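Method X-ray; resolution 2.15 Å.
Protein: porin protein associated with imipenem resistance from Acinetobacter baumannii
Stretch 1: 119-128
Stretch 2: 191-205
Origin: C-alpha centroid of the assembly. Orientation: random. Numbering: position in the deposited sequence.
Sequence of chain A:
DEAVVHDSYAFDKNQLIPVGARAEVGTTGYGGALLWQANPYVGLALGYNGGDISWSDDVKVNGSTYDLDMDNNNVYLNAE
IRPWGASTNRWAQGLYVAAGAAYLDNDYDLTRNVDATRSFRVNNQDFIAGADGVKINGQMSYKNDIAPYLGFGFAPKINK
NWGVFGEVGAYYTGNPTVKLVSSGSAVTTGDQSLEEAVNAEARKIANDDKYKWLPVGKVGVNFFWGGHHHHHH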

ATOM      1  N   SER A 119     -17.565  -3.320   6.165  1.00 26.93           N
ATOM      2  CA  SER A 119     -17.265  -2.103   6.902  1.00 27.43           C
ATOM      3  C   SER A 119     -16.876  -0.955   5.969  1.00 30.68           C
ATOM      4  O   SER A 119     -16.379  -1.163   4.864  1.00 25.38           O
ATOM      5  CB  SER A 119     -16.148  -2.344   7.918  1.00 28.91           C
ATOM      6  OG  SER A 119     -14.965  -2.735   7.263  1.00 31.88           O
ATOM      7  N   PHE A 120     -17.130   0.255   6.439  1.00 30.63           N
ATOM      8  CA  PHE A 120     -16.795   1.473   5.735  1.00 29.41           C
ATOM      9  C   PHE A 120     -16.735   2.552   6.804  1.00 28.36           C
ATOM     10  O   PHE A 120     -17.266   2.370   7.907  1.00 27.94           O
ATOM     11  CB  PHE A 120     -17.850   1.799   4.669  1.00 34.74           C
ATOM     12  CG  PHE A 120     -19.237   2.072   5.226  1.00 31.93           C
ATOM     13  CD1 PHE A 120     -20.054   1.028   5.639  1.00 30.81           C
ATOM     14  CD2 PHE A 120     -19.724   3.370   5.315  1.00 27.36           C
ATOM     15  CE1 PHE A 120     -21.317   1.276   6.148  1.00 29.56           C
ATOM     16  CE2 PHE A 120     -21.003   3.623   5.821  1.00 31.14           C
ATOM     17  CZ  PHE A 120     -21.792   2.583   6.232  1.00 31.28           C
ATOM     18  N   ARG A 121     -16.100   3.669   6.485  1.00 23.86           N
ATOM     19  CA  ARG A 121     -15.799   4.696   7.488  1.00 30.35           C
ATOM     20  C   ARG A 121     -16.385   6.033   7.058  1.00 35.43           C
ATOM     21  O   ARG A 121     -16.227   6.436   5.905  1.00 28.24           O
ATOM     22  CB  ARG A 121     -14.279   4.827   7.647  1.00 31.98           C
ATOM     23  CG  ARG A 121     -13.794   5.660   8.826  1.00 30.42           C
ATOM     24  CD  ARG A 121     -12.293   5.375   9.050  1.00 38.83           C
ATOM     25  NE  ARG A 121     -11.687   6.176  10.114  1.00 35.57           N
ATOM     26  CZ  ARG A 121     -11.843   5.953  11.416  1.00 48.76           C
ATOM     27  NH1 ARG A 121     -12.616   4.958  11.841  1.00 43.36           N
ATOM     28  NH2 ARG A 121     -11.234   6.736  12.302  1.00 51.94           N
ATOM     29  N   VAL A 122     -17.079   6.709   7.972  1.00 31.04           N
ATOM     30  CA  VAL A 122     -17.661   8.016   7.671  1.00 29.59           C
ATOM     31  C   VAL A 122     -17.360   8.973   8.819  1.00 26.77           C
ATOM     32  O   VAL A 122     -17.657   8.673   9.982  1.00 24.13           O
ATOM     33  CB  VAL A 122     -19.193   7.937   7.431  1.00 38.89           C
ATOM     34  CG1 VAL A 122     -19.755   9.314   7.090  1.00 34.38           C
ATOM     35  CG2 VAL A 122     -19.515   6.951   6.310  1.00 40.19           C
ATOM     36  N   ASN A 123     -16.753  10.115   8.501  1.00 30.81           N
ATOM     37  CA  ASN A 123     -16.358  11.083   9.530  1.00 30.10           C
ATOM     38  C   ASN A 123     -15.548  10.437  10.669  1.00 34.46           C
ATOM     39  O   ASN A 123     -15.806  10.684  11.850  1.00 34.38           O
ATOM     40  CB  ASN A 123     -17.599  11.786  10.095  1.00 30.55           C
ATOM     41  CG  ASN A 123     -17.258  12.998  10.937  1.00 35.32           C
ATOM     42  OD1 ASN A 123     -16.409  13.804  10.564  1.00 35.06           O
ATOM     43  ND2 ASN A 123     -17.912  13.127  12.091  1.00 37.79           N
ATOM     44  N   ASN A 124     -14.584   9.595  10.307  1.00 40.30           N
ATOM     45  CA  ASN A 124     -13.686   8.956  11.283  1.00 42.09           C
ATOM     46  C   ASN A 124     -14.387   7.991  12.231  1.00 41.73           C
ATOM     47  O   ASN A 124     -13.908   7.727  13.336  1.00 43.23           O
ATOM     48  CB  ASN A 124     -12.883  10.002  12.073  1.00 46.79           C
ATOM     49  CG  ASN A 124     -12.061  10.899  11.169  1.00 48.96           C
ATOM     50  OD1 ASN A 124     -11.523  10.446  10.161  1.00 51.23           O
ATOM     51  ND2 ASN A 124     -11.982  12.180  11.509  1.00 51.15           N
ATOM     52  N   GLN A 125     -15.528   7.474  11.793  1.00 36.19           N
ATOM     53  CA  GLN A 125     -16.245   6.460  12.551  1.00 40.19           C
ATOM     54  C   GLN A 125     -16.506   5.264  11.649  1.00 32.92           C
ATOM     55  O   GLN A 125     -16.849   5.420  10.469  1.00 26.11           O
ATOM     56  CB  GLN A 125     -17.555   7.008  13.117  1.00 34.63           C
ATOM     57  CG  GLN A 125     -18.322   5.988  13.946  1.00 36.78           C
ATOM     58  CD  GLN A 125     -19.572   6.554  14.599  1.00 39.11           C
ATOM     59  OE1 GLN A 125     -19.585   7.694  15.067  1.00 43.74           O
ATOM     60  NE2 GLN A 125     -20.627   5.744  14.657  1.00 39.32           N
ATOM     61  N   ASP A 126     -16.304   4.072  12.195  1.00 29.54           N
ATOM     62  CA  ASP A 126     -16.523   2.847  11.440  1.00 32.91           C
ATOM     63  C   ASP A 126     -17.989   2.429  11.501  1.00 33.07           C
ATOM     64  O   ASP A 126     -18.625   2.531  12.554  1.00 27.00           O
ATOM     65  CB  ASP A 126     -15.645   1.724  11.982  1.00 34.44           C
ATOM     66  CG  ASP A 126     -14.157   1.996  11.775  1.00 29.15           C
ATOM     67  OD1 ASP A 126     -13.793   2.627  10.762  1.00 28.94           O
ATOM     68  OD2 ASP A 126     -13.355   1.574  12.623  1.00 37.65           O
ATOM     69  N   PHE A 127     -18.497   1.964  10.358  1.00 26.64           N
ATOM     70  CA  PHE A 127     -19.847   1.446  10.223  1.00 30.60           C
ATOM     71  C   PHE A 127     -19.789   0.137   9.446  1.00 28.96           C
ATOM     72  O   PHE A 127     -18.848  -0.102   8.702  1.00 27.17           O
ATOM     73  CB  PHE A 127     -20.738   2.424   9.456  1.00 25.38           C
ATOM     74  CG  PHE A 127     -21.041   3.694  10.198  1.00 31.41           C
ATOM     75  CD1 PHE A 127     -20.160   4.762  10.153  1.00 29.54           C
ATOM     76  CD2 PHE A 127     -22.227   3.831  10.914  1.00 26.18           C
ATOM     77  CE1 PHE A 127     -20.440   5.942  10.825  1.00 33.31           C
ATOM     78  CE2 PHE A 127     -22.518   5.001  11.589  1.00 26.46           C
ATOM     79  CZ  PHE A 127     -21.615   6.070  11.540  1.00 28.05           C
ATOM     80  N   ILE A 128     -20.802  -0.706   9.623  1.00 30.12           N
ATOM     81  CA  ILE A 128     -20.920  -1.925   8.834  1.00 31.42           C
ATOM     82  C   ILE A 128     -22.298  -1.967   8.189  1.00 26.76           C
ATOM     83  O   ILE A 128     -23.313  -1.922   8.884  1.00 27.12           O
ATOM     84  CB  ILE A 128     -20.722  -3.196   9.691  1.00 30.52           C
ATOM     85  CG1 ILE A 128     -19.227  -3.423   9.972  1.00 27.39           C
ATOM     86  CG2 ILE A 128     -21.299  -4.417   8.974  1.00 27.14           C
ATOM     87  CD1 ILE A 128     -18.954  -4.547  10.988  1.00 26.92           C
ATOM     88  N   ASP A 191     -20.095   7.135  18.374  1.00 29.10           N
ATOM     89  CA  ASP A 191     -20.971   8.155  18.931  1.00 44.04           C
ATOM     90  C   ASP A 191     -22.107   8.589  17.999  1.00 36.24           C
ATOM     91  O   ASP A 191     -23.202   8.898  18.450  1.00 40.71           O
ATOM     92  CB  ASP A 191     -20.126   9.376  19.304  1.00 50.29           C
ATOM     93  CG  ASP A 191     -20.396   9.855  20.700  1.00 63.78           C
ATOM     94  OD1 ASP A 191     -19.861   9.245  21.650  1.00 71.68           O
ATOM     95  OD2 ASP A 191     -21.147  10.840  20.849  1.00 74.51           O
ATOM     96  N   GLN A 192     -21.829   8.606  16.700  1.00 28.80           N
ATOM     97  CA  GLN A 192     -22.750   9.139  15.709  1.00 28.67           C
ATOM     98  C   GLN A 192     -23.537   8.051  15.017  1.00 29.46           C
ATOM     99  O   GLN A 192     -23.030   6.962  14.769  1.00 36.07           O
ATOM    100  CB  GLN A 192     -21.961   9.910  14.625  1.00 27.86           C
ATOM    101  CG  GLN A 192     -21.334  11.208  15.118  1.00 37.32           C
ATOM    102  CD  GLN A 192     -20.643  11.999  14.004  1.00 41.52           C
ATOM    103  OE1 GLN A 192     -19.752  11.487  13.313  1.00 32.16           O
ATOM    104  NE2 GLN A 192     -21.058  13.250  13.827  1.00 39.74           N
ATOM    105  N   SER A 193     -24.776   8.363  14.668  1.00 29.03           N
ATOM    106  CA  SER A 193     -25.514   7.531  13.735  1.00 29.63           C
ATOM    107  C   SER A 193     -24.955   7.790  12.341  1.00 32.15           C
ATOM    108  O   SER A 193     -24.261   8.792  12.114  1.00 39.80           O
ATOM    109  CB  SER A 193     -26.984   7.923  13.746  1.00 31.93           C
ATOM    110  OG  SER A 193     -27.119   9.236  13.228  1.00 33.56           O
ATOM    111  N   LEU A 194     -25.257   6.893  11.411  1.00 27.75           N
ATOM    112  CA  LEU A 194     -24.828   7.052  10.021  1.00 27.10           C
ATOM    113  C   LEU A 194     -25.240   8.410   9.449  1.00 33.34           C
ATOM    114  O   LEU A 194     -24.430   9.080   8.809  1.00 32.52           O
ATOM    115  CB  LEU A 194     -25.408   5.924   9.155  1.00 28.86           C
ATOM    116  CG  LEU A 194     -25.031   5.964   7.669  1.00 36.27           C
ATOM    117  CD1 LEU A 194     -23.526   6.146   7.520  1.00 31.38           C
ATOM    118  CD2 LEU A 194     -25.476   4.682   6.984  1.00 30.74           C
ATOM    119  N   GLU A 195     -26.498   8.804   9.685  1.00 28.09           N
ATOM    120  CA  GLU A 195     -27.022  10.070   9.168  1.00 36.38           C
ATOM    121  C   GLU A 195     -26.217  11.266   9.681  1.00 39.39           C
ATOM    122  O   GLU A 195     -25.907  12.188   8.930  1.00 43.53           O
ATOM    123  CB  GLU A 195     -28.510  10.243   9.524  1.00 29.58           C
ATOM    124  CG  GLU A 195     -29.463   9.366   8.729  1.00 43.75           C
ATOM    125  CD  GLU A 195     -29.597   7.935   9.281  1.00 54.45           C
ATOM    126  OE1 GLU A 195     -28.913   7.574  10.274  1.00 45.10           O
ATOM    127  OE2 GLU A 195     -30.400   7.168   8.706  1.00 61.60           O
ATOM    128  N   GLU A 196     -25.865  11.235  10.960  1.00 36.14           N
ATOM    129  CA  GLU A 196     -25.121  12.327  11.567  1.00 34.12           C
ATOM    130  C   GLU A 196     -23.681  12.354  11.096  1.00 29.03           C
ATOM    131  O   GLU A 196     -23.094  13.423  10.922  1.00 33.13           O
ATOM    132  CB  GLU A 196     -25.149  12.185  13.086  1.00 34.44           C
ATOM    133  CG  GLU A 196     -26.514  12.444  13.686  1.00 34.26           C
ATOM    134  CD  GLU A 196     -26.593  12.019  15.142  1.00 43.64           C
ATOM    135  OE1 GLU A 196     -25.951  11.010  15.503  1.00 45.77           O
ATOM    136  OE2 GLU A 196     -27.292  12.696  15.922  1.00 47.91           O
ATOM    137  N   ALA A 197     -23.104  11.171  10.932  1.00 30.19           N
ATOM    138  CA  ALA A 197     -21.742  11.061  10.448  1.00 36.77           C
ATOM    139  C   ALA A 197     -21.691  11.652   9.030  1.00 35.88           C
ATOM    140  O   ALA A 197     -20.804  12.449   8.716  1.00 29.91           O
ATOM    141  CB  ALA A 197     -21.265   9.601  10.473  1.00 25.64           C
ATOM    142  N   VAL A 198     -22.669  11.297   8.199  1.00 31.93           N
ATOM    143  CA  VAL A 198     -22.728  11.815   6.824  1.00 33.87           C
ATOM    144  C   VAL A 198     -22.828  13.345   6.771  1.00 32.47           C
ATOM    145  O   VAL A 198     -22.058  14.003   6.065  1.00 42.38           O
ATOM    146  CB  VAL A 198     -23.883  11.175   6.024  1.00 33.28           C
ATOM    147  CG1 VAL A 198     -24.142  11.947   4.756  1.00 33.76           C
ATOM    148  CG2 VAL A 198     -23.547   9.726   5.696  1.00 36.77           C
ATOM    149  N   ASN A 199     -23.766  13.897   7.531  1.00 26.48           N
ATOM    150  CA  ASN A 199     -23.912  15.345   7.717  1.00 28.89           C
ATOM    151  C   ASN A 199     -22.691  16.024   8.328  1.00 31.95           C
ATOM    152  O   ASN A 199     -22.414  17.185   8.036  1.00 34.53           O
ATOM    153  CB  ASN A 199     -25.131  15.641   8.601  1.00 35.29           C
ATOM    154  CG  ASN A 199     -26.431  15.320   7.912  1.00 51.02           C
ATOM    155  OD1 ASN A 199     -26.486  15.253   6.684  1.00 57.61           O
ATOM    156  ND2 ASN A 199     -27.493  15.129   8.694  1.00 53.68           N
ATOM    157  N   ALA A 200     -21.987  15.312   9.204  1.00 34.13           N
ATOM    158  CA  ALA A 200     -20.757  15.842   9.773  1.00 34.66           C
ATOM    159  C   ALA A 200     -19.746  16.044   8.657  1.00 34.96           C
ATOM    160  O   ALA A 200     -19.082  17.075   8.598  1.00 38.12           O
ATOM    161  CB  ALA A 200     -20.199  14.911  10.810  1.00 37.07           C
ATOM    162  N   GLU A 201     -19.652  15.058   7.767  1.00 30.37           N
ATOM    163  CA  GLU A 201     -18.732  15.132   6.632  1.00 30.67           C
ATOM    164  C   GLU A 201     -19.113  16.230   5.641  1.00 28.06           C
ATOM    165  O   GLU A 201     -18.248  16.926   5.133  1.00 31.59           O
ATOM    166  CB  GLU A 201     -18.607  13.785   5.932  1.00 26.48           C
ATOM    167  CG  GLU A 201     -17.342  13.038   6.349  1.00 47.64           C
ATOM    168  CD  GLU A 201     -17.106  11.800   5.522  1.00 52.89           C
ATOM    169  OE1 GLU A 201     -16.211  11.003   5.871  1.00 52.80           O
ATOM    170  OE2 GLU A 201     -17.819  11.628   4.517  1.00 62.50           O
ATOM    171  N   ALA A 202     -20.407  16.390   5.394  1.00 29.87           N
ATOM    172  CA  ALA A 202     -20.873  17.486   4.561  1.00 36.18           C
ATOM    173  C   ALA A 202     -20.434  18.801   5.188  1.00 36.78           C
ATOM    174  O   ALA A 202     -19.925  19.679   4.493  1.00 38.85           O
ATOM    175  CB  ALA A 202     -22.388  17.443   4.385  1.00 25.49           C
ATOM    176  N   ARG A 203     -20.600  18.921   6.503  1.00 26.62           N
ATOM    177  CA  ARG A 203     -20.221  20.151   7.189  1.00 30.78           C
ATOM    178  C   ARG A 203     -18.728  20.460   7.117  1.00 28.75           C
ATOM    179  O   ARG A 203     -18.350  21.621   6.981  1.00 32.79           O
ATOM    180  CB  ARG A 203     -20.700  20.147   8.644  1.00 33.01           C
ATOM    181  CG  ARG A 203     -22.202  20.288   8.775  1.00 41.35           C
ATOM    182  N   LYS A 204     -17.884  19.436   7.217  1.00 28.87           N
ATOM    183  CA  LYS A 204     -16.437  19.650   7.105  1.00 35.49           C
ATOM    184  C   LYS A 204     -16.089  20.215   5.746  1.00 37.28           C
ATOM    185  O   LYS A 204     -15.282  21.139   5.625  1.00 45.21           O
ATOM    186  CB  LYS A 204     -15.649  18.356   7.333  1.00 42.27           C
ATOM    187  CG  LYS A 204     -15.713  17.809   8.759  1.00 48.56           C
ATOM    188  CD  LYS A 204     -14.379  17.172   9.141  1.00 57.40           C
ATOM    189  CE  LYS A 204     -14.499  16.200  10.312  1.00 60.44           C
ATOM    190  NZ  LYS A 204     -15.303  16.720  11.451  1.00 64.78           N
ATOM    191  N   ILE A 205     -16.697  19.653   4.714  1.00 32.46           N
ATOM    192  CA  ILE A 205     -16.405  20.094   3.363  1.00 28.98           C
ATOM    193  C   ILE A 205     -16.907  21.522   3.154  1.00 30.91           C
ATOM    194  O   ILE A 205     -16.272  22.320   2.479  1.00 29.14           O
ATOM    195  CB  ILE A 205     -17.040  19.144   2.335  1.00 35.83           C
ATOM    196  CG1 ILE A 205     -16.445  17.743   2.491  1.00 33.30           C
ATOM    197  CG2 ILE A 205     -16.841  19.667   0.911  1.00 40.06           C
ATOM    198  CD1 ILE A 205     -17.046  16.719   1.564  1.00 37.09           C
TER
HETATM  199  O   HOH W   1     -13.651   9.374   7.565  1.00 51.03           O
HETATM  200  O   HOH W   2     -18.439  10.049  14.908  1.00 52.95           O

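Residues 119-128 form a β-hairpin whose strands, 119-122 and 125-128, are joined by a type I' turn from Val122 to Gln125. Asn123 and Asn124 occupy its two central positions with positive phi, a conformation asparagine tolerates better than most residues. The backbone ladder closes with Val122 N to Gln125 O at 2.8 Å and Gln125 N to Val122 O at 3.0 Å. Against this hairpin lies the helix beginning at Leu194; its axis passes 9.0 Å from that of strand 119-122, at 47° to it. Ser193 caps the helix, its OG accepting from Glu196 N at 3.3 Å, while Ser193 N donates to Glu196 OE1 at 3.0 Å.

The closest pair of CA atoms, Asn123 CA and Ala197 CA, is 5.5 Å apart, a spacing compatible with the small methyl of alanine. That methyl also meets Val122 and Phe127, with Ala197 CB 3.7 Å from both Val122 CG1 and Phe127 CZ. Leu194 fills the neighbouring apolar space: its CD1 sits over the face of the Phe127 ring, 4.2 Å from the centroid and nearly on the ring normal, a CH-π contact, and lies 4.0 Å from Phe120 CE2 at that ring's edge.

Polar groups secure the turn and the segment before the helix. Glu201 reaches back so that its OE1 accepts from Asn123 N at 2.8 Å, nearly linearly, satisfying a turn amide. The Asn123 side chain donates through ND2 to Gln192 OE1, also at 2.8 Å. Gln125 uses both ends of its amide on the Gln192 backbone: OE1 accepts from Gln192 N at 2.9 Å and NE2 donates to Gln192 O at 2.7 Å, much as a neighbouring strand would. A water also bridges the two side chains, donating to Gln125 OE1 at 2.6 Å and to Gln192 OE1 at 2.5 Å.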